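PDB 2A6Z: Emp47p (form2) from Saccharomyces cerevisiae, which takes part in the secretion of glycoproteins as a calcium-independent cargo receptor, using a lectin-type carbohydrate recognition domain, and is required for Emp46 to leave the endoplasmic reticulum. Local coordinates for residues L111-N114 with P120-R123; T28-S33 with R94-Y99; F84-D89 with V186-G191. All coordinates share one frame; numbering follows the deposited sequence.

Contact 1 (L111-N114 with P120-R123); sequences LVDN and PTLR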
loop_
_atom_site.group_PDB
_atom_site.type_symbol
_atom_site.label_atom_id
_atom_site.label_comp_id
_atom_site.label_asym_id
_atom_site.label_seq_id
_atom_site.Cartn_x
_atom_site.Cartn_y
_atom_site.Cartn_z
ATOM N N LEU A 111 1.097 6.417 0.862
ATOM C CA LEU A 111 2.561 6.422 0.802
ATOM C C LEU A 111 3.137 6.443 2.215
ATOM O O LEU A 111 2.795 7.352 3.001
ATOM C CB LEU A 111 3.057 7.663 0.052
ATOM C CG LEU A 111 4.586 7.853 0.039
ATOM C CD1 LEU A 111 5.293 6.724 -0.698
ATOM C CD2 LEU A 111 4.902 9.197 -0.627
ATOM N N VAL A 112 4.007 5.495 2.529
ATOM C CA VAL A 112 4.801 5.525 3.741
ATOM C C VAL A 112 6.234 5.839 3.322
ATOM O O VAL A 112 6.860 5.125 2.539
ATOM C CB VAL A 112 4.699 4.202 4.526
ATOM C CG1 VAL A 112 5.665 4.210 5.689
ATOM C CG2 VAL A 112 3.264 3.957 4.970
ATOM N N ASP A 113 6.746 6.965 3.837
ATOM C CA ASP A 113 8.110 7.399 3.482
ATOM C C ASP A 113 8.566 8.394 4.507
ATOM O O ASP A 113 7.848 8.771 5.456
ATOM C CB ASP A 113 8.232 7.908 2.043
ATOM C CG ASP A 113 8.016 9.414 1.931
ATOM O OD1 ASP A 113 6.993 9.911 2.453
ATOM O OD2 ASP A 113 8.919 10.090 1.363
ATOM N N ASN A 114 9.824 8.872 4.342
ATOM C CA ASN A 114 10.378 9.781 5.336
ATOM C C ASN A 114 11.083 10.978 4.682
ATOM O O ASN A 114 11.815 11.686 5.384
ATOM C CB ASN A 114 11.279 9.070 6.326
ATOM C CG ASN A 114 12.610 8.620 5.763
ATOM O OD1 ASN A 114 12.961 8.956 4.647
ATOM N ND2 ASN A 114 13.309 7.821 6.560
ATOM N N PRO A 120 9.009 10.811 8.988
ATOM C CA PRO A 120 8.246 9.576 8.661
ATOM C C PRO A 120 6.752 9.805 8.787
ATOM O O PRO A 120 6.231 10.193 9.862
ATOM C CB PRO A 120 8.785 8.583 9.671
ATOM C CG PRO A 120 10.137 9.095 10.061
ATOM C CD PRO A 120 10.002 10.606 10.045
ATOM N N THR A 121 6.042 9.500 7.694
ATOM C CA THR A 121 4.616 9.727 7.605
ATOM C C THR A 121 3.933 8.590 6.839
ATOM O O THR A 121 4.570 7.877 6.037
ATOM C CB THR A 121 4.268 11.030 6.865
ATOM O OG1 THR A 121 5.020 11.152 5.643
ATOM C CG2 THR A 121 4.596 12.264 7.691
ATOM N N LEU A 122 2.620 8.503 7.057
ATOM C CA LEU A 122 1.677 7.834 6.151
ATOM C C LEU A 122 0.827 8.926 5.568
ATOM O O LEU A 122 0.181 9.694 6.288
ATOM C CB LEU A 122 0.855 6.774 6.918
ATOM C CG LEU A 122 0.002 5.891 5.962
ATOM C CD1 LEU A 122 -0.332 4.603 6.716
ATOM C CD2 LEU A 122 -1.308 6.537 5.503
ATOM N N ARG A 123 0.782 8.995 4.241
ATOM C CA ARG A 123 0.071 10.043 3.536
ATOM C C ARG A 123 -0.913 9.432 2.545
ATOM O O ARG A 123 -0.621 8.427 1.870
ATOM C CB ARG A 123 1.057 10.906 2.735
ATOM C CG ARG A 123 1.915 11.795 3.633
ATOM C CD ARG A 123 3.162 12.323 2.894
ATOM N NE ARG A 123 3.913 13.237 3.835
ATOM C CZ ARG A 123 3.689 14.522 3.988
ATOM N NH1 ARG A 123 2.733 15.162 3.289
ATOM N NH2 ARG A 123 4.446 15.204 4.867
HETATM O O HOH W 1 4.512 9.562 3.493
HETATM O O HOH W 2 7.713 11.850 4.307
#
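Val-112 lays its CG2 methyl against the branch point of Leu-122, 3.9 Å from CG, and the two side chains pass at a slant on one face of the antiparallel hairpin formed by strands 108-113 and 121-128. CG2 sits beside the backbone N because CG1 takes the position anti to it (chi1 173°). They are a non-hydrogen-bonded pair, flanked by the hydrogen-bonded pairs Leu-111 with Arg-123 and Asp-113 with Thr-121. In the latter, Thr-121 N donates to Asp-113 O at 3.0 Å.

On the face shared by Leu-111, Asp-113, Thr-121 and Arg-123, the last three form a polar cluster. Asp-113 and Thr-121 lie alongside each other, pointing the same way, yet Asp-113 OD1 and Thr-121 OG1 stay 4.0 Å apart and are joined through two waters. One of these waters also hydrogen-bonds to Leu-111 O, at 2.8 Å. Arg-123 NE donates over 3.0 Å to Thr-121 OG1, which lies 20° out of the guanidinium plane, while NH1 reaches Ser-142. Asp-113 OD2 is held by Tyr-139 OH and Asn-115 N.

Both faces are buried: one packs valine on leucine, the other encloses a water-bridged cluster where the nearby guanidinium probably helps to stabilise the negative charge of Asp-113.

Contact 2 (T28-S33 with R94-Y99); sequences TGEQAS and RDKQLY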
loop_
_atom_site.group_PDB
_atom_site.type_symbol
_atom_site.label_atom_id
_atom_site.label_comp_id
_atom_site.label_asym_id
_atom_site.label_seq_id
_atom_site.Cartn_x
_atom_site.Cartn_y
_atom_site.Cartn_z
ATOM N N THR A 28 3.852 -11.199 -8.182
ATOM C CA THR A 28 5.020 -10.380 -7.913
ATOM C C THR A 28 5.540 -9.772 -9.194
ATOM O O THR A 28 5.369 -10.326 -10.298
ATOM C CB THR A 28 6.141 -11.171 -7.233
ATOM O OG1 THR A 28 6.409 -12.373 -8.018
ATOM C CG2 THR A 28 5.816 -11.628 -5.829
ATOM N N GLY A 29 6.221 -8.631 -9.054
ATOM C CA GLY A 29 6.829 -7.974 -10.198
ATOM C C GLY A 29 8.192 -7.428 -9.798
ATOM O O GLY A 29 8.513 -7.223 -8.618
ATOM N N GLU A 30 8.944 -7.111 -10.827
ATOM C CA GLU A 30 10.245 -6.480 -10.681
ATOM C C GLU A 30 11.052 -7.460 -9.841
ATOM O O GLU A 30 11.033 -8.652 -10.224
ATOM C CB GLU A 30 10.276 -5.006 -10.259
ATOM C CG GLU A 30 9.537 -4.128 -11.234
ATOM C CD GLU A 30 8.017 -4.340 -11.206
ATOM O OE1 GLU A 30 7.534 -4.362 -10.055
ATOM O OE2 GLU A 30 7.427 -4.441 -12.284
ATOM N N GLN A 31 11.703 -7.043 -8.783
ATOM C CA GLN A 31 12.526 -7.920 -7.998
ATOM C C GLN A 31 11.889 -8.326 -6.687
ATOM O O GLN A 31 12.567 -8.805 -5.774
ATOM C CB GLN A 31 13.924 -7.326 -7.897
ATOM C CG GLN A 31 14.675 -7.294 -9.235
ATOM C CD GLN A 31 15.051 -8.642 -9.801
ATOM O OE1 GLN A 31 15.768 -9.401 -9.150
ATOM N NE2 GLN A 31 14.537 -8.878 -11.022
ATOM N N ALA A 32 10.572 -8.219 -6.558
ATOM C CA ALA A 32 9.891 -8.757 -5.378
ATOM C C ALA A 32 9.999 -10.283 -5.320
ATOM O O ALA A 32 9.927 -10.947 -6.331
ATOM C CB ALA A 32 8.416 -8.389 -5.427
ATOM N N SER A 33 10.163 -10.845 -4.129
ATOM C CA SER A 33 10.357 -12.306 -4.019
ATOM C C SER A 33 9.852 -12.790 -2.655
ATOM O O SER A 33 10.008 -12.110 -1.654
ATOM C CB SER A 33 11.827 -12.585 -4.155
ATOM O OG SER A 33 12.613 -12.467 -3.003
ATOM N N ARG A 94 0.228 -0.743 -15.600
ATOM C CA ARG A 94 1.498 -0.904 -16.283
ATOM C C ARG A 94 2.593 0.051 -15.818
ATOM O O ARG A 94 3.799 -0.256 -15.854
ATOM C CB ARG A 94 1.208 -0.677 -17.800
ATOM C CG ARG A 94 0.308 -1.784 -18.427
ATOM C CD ARG A 94 0.045 -1.427 -19.909
ATOM N NE ARG A 94 -1.006 -2.283 -20.440
ATOM C CZ ARG A 94 -2.321 -2.163 -20.433
ATOM N NH1 ARG A 94 -3.059 -3.128 -20.990
ATOM N NH2 ARG A 94 -2.973 -1.130 -19.909
ATOM N N ASP A 95 2.208 1.257 -15.453
ATOM C CA ASP A 95 3.182 2.329 -15.187
ATOM C C ASP A 95 3.900 2.081 -13.851
ATOM O O ASP A 95 3.260 1.686 -12.882
ATOM C CB ASP A 95 2.519 3.692 -15.229
ATOM C CG ASP A 95 3.533 4.820 -15.085
ATOM O OD1 ASP A 95 4.014 5.266 -16.144
ATOM O OD2 ASP A 95 3.868 5.206 -13.965
ATOM N N LYS A 96 5.200 2.339 -13.835
ATOM C CA LYS A 96 6.084 2.069 -12.719
ATOM C C LYS A 96 6.777 3.326 -12.209
ATOM O O LYS A 96 7.764 3.175 -11.480
ATOM C CB LYS A 96 7.090 1.003 -13.074
ATOM C CG LYS A 96 6.521 -0.288 -13.661
ATOM C CD LYS A 96 5.885 -1.144 -12.558
ATOM C CE LYS A 96 5.143 -2.316 -13.191
ATOM N NZ LYS A 96 4.901 -3.439 -12.220
ATOM N N GLN A 97 6.362 4.507 -12.570
ATOM C CA GLN A 97 7.139 5.686 -12.303
ATOM C C GLN A 97 6.968 6.322 -10.950
ATOM O O GLN A 97 7.708 7.287 -10.631
ATOM C CB GLN A 97 6.821 6.756 -13.363
ATOM C CG GLN A 97 7.181 6.357 -14.782
ATOM C CD GLN A 97 6.898 7.465 -15.765
ATOM O OE1 GLN A 97 7.694 8.427 -15.853
ATOM N NE2 GLN A 97 5.733 7.421 -16.431
ATOM N N LEU A 98 6.051 5.839 -10.109
ATOM C CA LEU A 98 5.799 6.453 -8.795
ATOM C C LEU A 98 5.933 5.368 -7.733
ATOM O O LEU A 98 5.048 4.537 -7.564
ATOM C CB LEU A 98 4.385 7.059 -8.812
ATOM C CG LEU A 98 3.935 7.709 -7.474
ATOM C CD1 LEU A 98 4.925 8.791 -7.045
ATOM C CD2 LEU A 98 2.533 8.239 -7.662
ATOM N N TYR A 99 7.115 5.330 -7.071
ATOM C CA TYR A 99 7.405 4.262 -6.105
ATOM C C TYR A 99 7.122 2.904 -6.717
ATOM O O TYR A 99 6.620 1.952 -6.062
ATOM C CB TYR A 99 6.611 4.416 -4.734
ATOM C CG TYR A 99 7.018 5.730 -4.093
ATOM C CD1 TYR A 99 8.138 5.793 -3.279
ATOM C CD2 TYR A 99 6.358 6.916 -4.369
ATOM C CE1 TYR A 99 8.550 6.980 -2.712
ATOM C CE2 TYR A 99 6.772 8.115 -3.820
ATOM C CZ TYR A 99 7.888 8.128 -2.995
ATOM O OH TYR A 99 8.264 9.362 -2.469
#
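A salt bridge ties the edge strand 26-30 of the seven-stranded sheet of this legume-like lectin domain to the long loop between strands 81-88 and 108-113. Lys-96 NZ donates to Glu-30 OE2 at 2.7 Å, the two side chains coming from opposite directions. The ammonium group meets OE2 on the syn side but 28° out of the carboxylate plane, and it lies farther from OE1, at 3.5 Å. Both chains bend at their second torsion, chi2 being 70° in Glu-30 and -76° in Lys-96, and they bridge backbones whose nearest CA atoms, those of Glu-30 and Lys-96, are 9.7 Å apart.

The other oxygen, Glu-30 OE1, is taken up by Ser-50 OG on the adjoining strand and by Asn-100 ND2, so both carboxylate oxygens are engaged. Glu-30 itself stands in a type II' turn from Gly-29 to Ala-32, closed by Ala-32 N donating to Gly-29 O at 3.1 Å. On the loop side, Asp-95 OD2 accepts from Gln-97 N at 2.9 Å in an Asx turn around Lys-96, and Gln-97 NE2 returns to Asp-95 OD1.

With three side chains gripping it, the carboxylate is probably kept ionised, and its two oxygens divide their bonds between strand 48-58 and the loop.

Contact 3 (F84-D89 with V186-G191); sequences FWFVQD and VRFPSG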
loop_
_atom_site.group_PDB
_atom_site.type_symbol
_atom_site.label_atom_id
_atom_site.label_comp_id
_atom_site.label_asym_id
_atom_site.label_seq_id
_atom_site.Cartn_x
_atom_site.Cartn_y
_atom_site.Cartn_z
ATOM N N PHE A 84 0.813 1.753 -1.089
ATOM C CA PHE A 84 -0.333 0.841 -1.093
ATOM C C PHE A 84 -1.405 1.458 -1.971
ATOM O O PHE A 84 -1.723 2.629 -1.810
ATOM C CB PHE A 84 -0.864 0.611 0.333
ATOM C CG PHE A 84 0.198 0.135 1.288
ATOM C CD1 PHE A 84 0.399 -1.212 1.513
ATOM C CD2 PHE A 84 0.999 1.045 1.996
ATOM C CE1 PHE A 84 1.367 -1.663 2.383
ATOM C CE2 PHE A 84 2.001 0.614 2.831
ATOM C CZ PHE A 84 2.167 -0.763 3.036
ATOM N N TRP A 85 -1.927 0.666 -2.908
ATOM C CA TRP A 85 -2.729 1.214 -3.990
ATOM C C TRP A 85 -4.164 0.671 -3.992
ATOM O O TRP A 85 -4.373 -0.515 -3.695
ATOM C CB TRP A 85 -2.105 0.838 -5.336
ATOM C CG TRP A 85 -0.686 1.305 -5.499
ATOM C CD1 TRP A 85 0.444 0.588 -5.185
ATOM C CD2 TRP A 85 -0.248 2.575 -6.013
ATOM N NE1 TRP A 85 1.583 1.345 -5.481
ATOM C CE2 TRP A 85 1.171 2.541 -5.994
ATOM C CE3 TRP A 85 -0.909 3.714 -6.504
ATOM C CZ2 TRP A 85 1.957 3.628 -6.447
ATOM C CZ3 TRP A 85 -0.129 4.763 -6.953
ATOM C CH2 TRP A 85 1.284 4.724 -6.922
ATOM N N PHE A 86 -5.076 1.515 -4.395
ATOM C CA PHE A 86 -6.464 1.147 -4.670
ATOM C C PHE A 86 -6.889 2.002 -5.882
ATOM O O PHE A 86 -7.262 3.145 -5.707
ATOM C CB PHE A 86 -7.313 1.395 -3.415
ATOM C CG PHE A 86 -8.801 1.088 -3.627
ATOM C CD1 PHE A 86 -9.197 -0.253 -3.661
ATOM C CD2 PHE A 86 -9.764 2.087 -3.779
ATOM C CE1 PHE A 86 -10.540 -0.601 -3.842
ATOM C CE2 PHE A 86 -11.074 1.749 -3.939
ATOM C CZ PHE A 86 -11.470 0.401 -3.955
ATOM N N VAL A 87 -6.729 1.430 -7.075
ATOM C CA VAL A 87 -6.765 2.267 -8.283
ATOM C C VAL A 87 -7.562 1.577 -9.427
ATOM O O VAL A 87 -7.466 0.359 -9.599
ATOM C CB VAL A 87 -5.347 2.633 -8.804
ATOM C CG1 VAL A 87 -4.561 3.406 -7.717
ATOM C CG2 VAL A 87 -4.537 1.426 -9.221
ATOM N N GLN A 88 -8.284 2.371 -10.179
ATOM C CA GLN A 88 -9.099 1.781 -11.269
ATOM C C GLN A 88 -8.230 1.502 -12.472
ATOM O O GLN A 88 -7.550 2.379 -12.979
ATOM C CB GLN A 88 -10.177 2.765 -11.692
ATOM C CG GLN A 88 -11.228 3.133 -10.736
ATOM C CD GLN A 88 -12.099 4.247 -11.338
ATOM O OE1 GLN A 88 -12.701 4.058 -12.401
ATOM N NE2 GLN A 88 -12.113 5.383 -10.643
ATOM N N ASP A 89 -8.271 0.260 -12.959
ATOM C CA ASP A 89 -7.581 -0.116 -14.200
ATOM C C ASP A 89 -8.190 -1.468 -14.634
ATOM O O ASP A 89 -8.774 -2.169 -13.819
ATOM C CB ASP A 89 -6.095 -0.207 -13.984
ATOM C CG ASP A 89 -5.231 0.002 -15.205
ATOM O OD1 ASP A 89 -5.735 -0.309 -16.301
ATOM O OD2 ASP A 89 -4.111 0.494 -15.072
ATOM N N VAL A 186 -14.031 11.897 -0.263
ATOM C CA VAL A 186 -13.718 11.011 -1.372
ATOM C C VAL A 186 -14.855 10.029 -1.576
ATOM O O VAL A 186 -15.148 9.197 -0.702
ATOM C CB VAL A 186 -12.427 10.232 -1.076
ATOM C CG1 VAL A 186 -12.002 9.363 -2.243
ATOM C CG2 VAL A 186 -11.298 11.225 -0.753
ATOM N N ARG A 187 -15.541 10.160 -2.715
ATOM C CA ARG A 187 -16.623 9.228 -3.078
ATOM C C ARG A 187 -16.114 8.476 -4.273
ATOM O O ARG A 187 -16.189 8.964 -5.417
ATOM C CB ARG A 187 -17.948 9.926 -3.394
ATOM C CG ARG A 187 -18.394 10.780 -2.177
ATOM C CD ARG A 187 -19.803 11.304 -2.310
ATOM N NE ARG A 187 -19.916 12.299 -3.403
ATOM C CZ ARG A 187 -21.001 13.006 -3.639
ATOM N NH1 ARG A 187 -22.070 12.771 -2.894
ATOM N NH2 ARG A 187 -21.102 13.892 -4.600
ATOM N N PHE A 188 -15.547 7.302 -4.072
ATOM C CA PHE A 188 -15.001 6.517 -5.153
ATOM C C PHE A 188 -16.101 6.070 -6.111
ATOM O O PHE A 188 -17.155 5.581 -5.672
ATOM C CB PHE A 188 -14.343 5.235 -4.658
ATOM C CG PHE A 188 -13.055 5.469 -3.853
ATOM C CD1 PHE A 188 -11.897 5.901 -4.481
ATOM C CD2 PHE A 188 -13.020 5.194 -2.494
ATOM C CE1 PHE A 188 -10.723 6.057 -3.750
ATOM C CE2 PHE A 188 -11.850 5.380 -1.757
ATOM C CZ PHE A 188 -10.694 5.809 -2.383
ATOM N N PRO A 189 -15.903 6.176 -7.414
ATOM C CA PRO A 189 -16.909 5.654 -8.356
ATOM C C PRO A 189 -16.722 4.158 -8.541
ATOM O O PRO A 189 -15.696 3.535 -8.257
ATOM C CB PRO A 189 -16.581 6.394 -9.661
ATOM C CG PRO A 189 -15.066 6.551 -9.557
ATOM C CD PRO A 189 -14.773 6.826 -8.110
ATOM N N SER A 190 -17.777 3.526 -9.062
ATOM C CA SER A 190 -17.780 2.098 -9.256
ATOM C C SER A 190 -16.862 1.698 -10.410
ATOM O O SER A 190 -16.561 2.485 -11.297
ATOM C CB SER A 190 -19.229 1.610 -9.500
ATOM O OG SER A 190 -19.264 0.215 -9.318
ATOM N N GLY A 191 -16.443 0.485 -10.385
ATOM C CA GLY A 191 -15.601 -0.071 -11.437
ATOM C C GLY A 191 -14.658 -1.082 -10.835
ATOM O O GLY A 191 -14.752 -1.489 -9.681
#
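Phe-86 turns the edge of its ring to the face of Phe-188 in a T-shaped pair, with centroids 5.2 Å apart and planes at 77°. Its CD2 comes within 4.1 Å of Phe-188 CZ. The side chain of Phe-86 gets there by setting CG anti to its own amide nitrogen (chi1 178°). Beside the rings, Gln-88 stretches its chain across Pro-189, where NE2 lies 3.4 Å from the ring carbon CG.

A second layer positions the two rings and the loop. Val-186 CG1 covers the other face of Phe-188, 3.7 Å above the ring centre, so this ring is sandwiched between valine and phenylalanine. Tyr-163 adds an edge-to-face partner to Phe-188, and the Tyr-163 hydroxyl accepts from Phe-188 N, while Phe-86 stacks with Tyr-193 and Phe-63. Farther along the loop, Pro-189 O meets the hydroxyl of Tyr-193, and Ser-190 OG bonds to Leu-59 O and Lys-60 NZ. The loop entering strand 192-200 is thereby laid against the end of strand 81-88, which neighbours strand 192-200 in the sheet.

No hydrogen bond links the two segments directly: their cohesion rests on the aromatic pair and on van der Waals contact between the Gln-88 amide and the Pro-189 ring, while the polar bonds that position the loop run to residues around it.

All three contacts involve the same antiparallel sheet of the lectin sandwich, but at different depths. Contact 1 is buried and joins sequence neighbours, strands 108-113 and 121-128, through backbone pairing and enclosed water. Contacts 2 and 3 lie at the surface, where loops distant in sequence meet strands: a single charge pair serves in the former, a cluster of rings in the latter. Packing runs between them. Tyr-99 of contact 2 reaches Leu-111 of contact 1, Leu-98 O touches the Trp-85 ring from segment 84-89, and Phe-84 meets Val-112 across adjacent strands. The chain connections of contacts 2 and 3 interleave, whereas contact 1 closes a short hairpin loop, within the span of chain between the segments of contact 3.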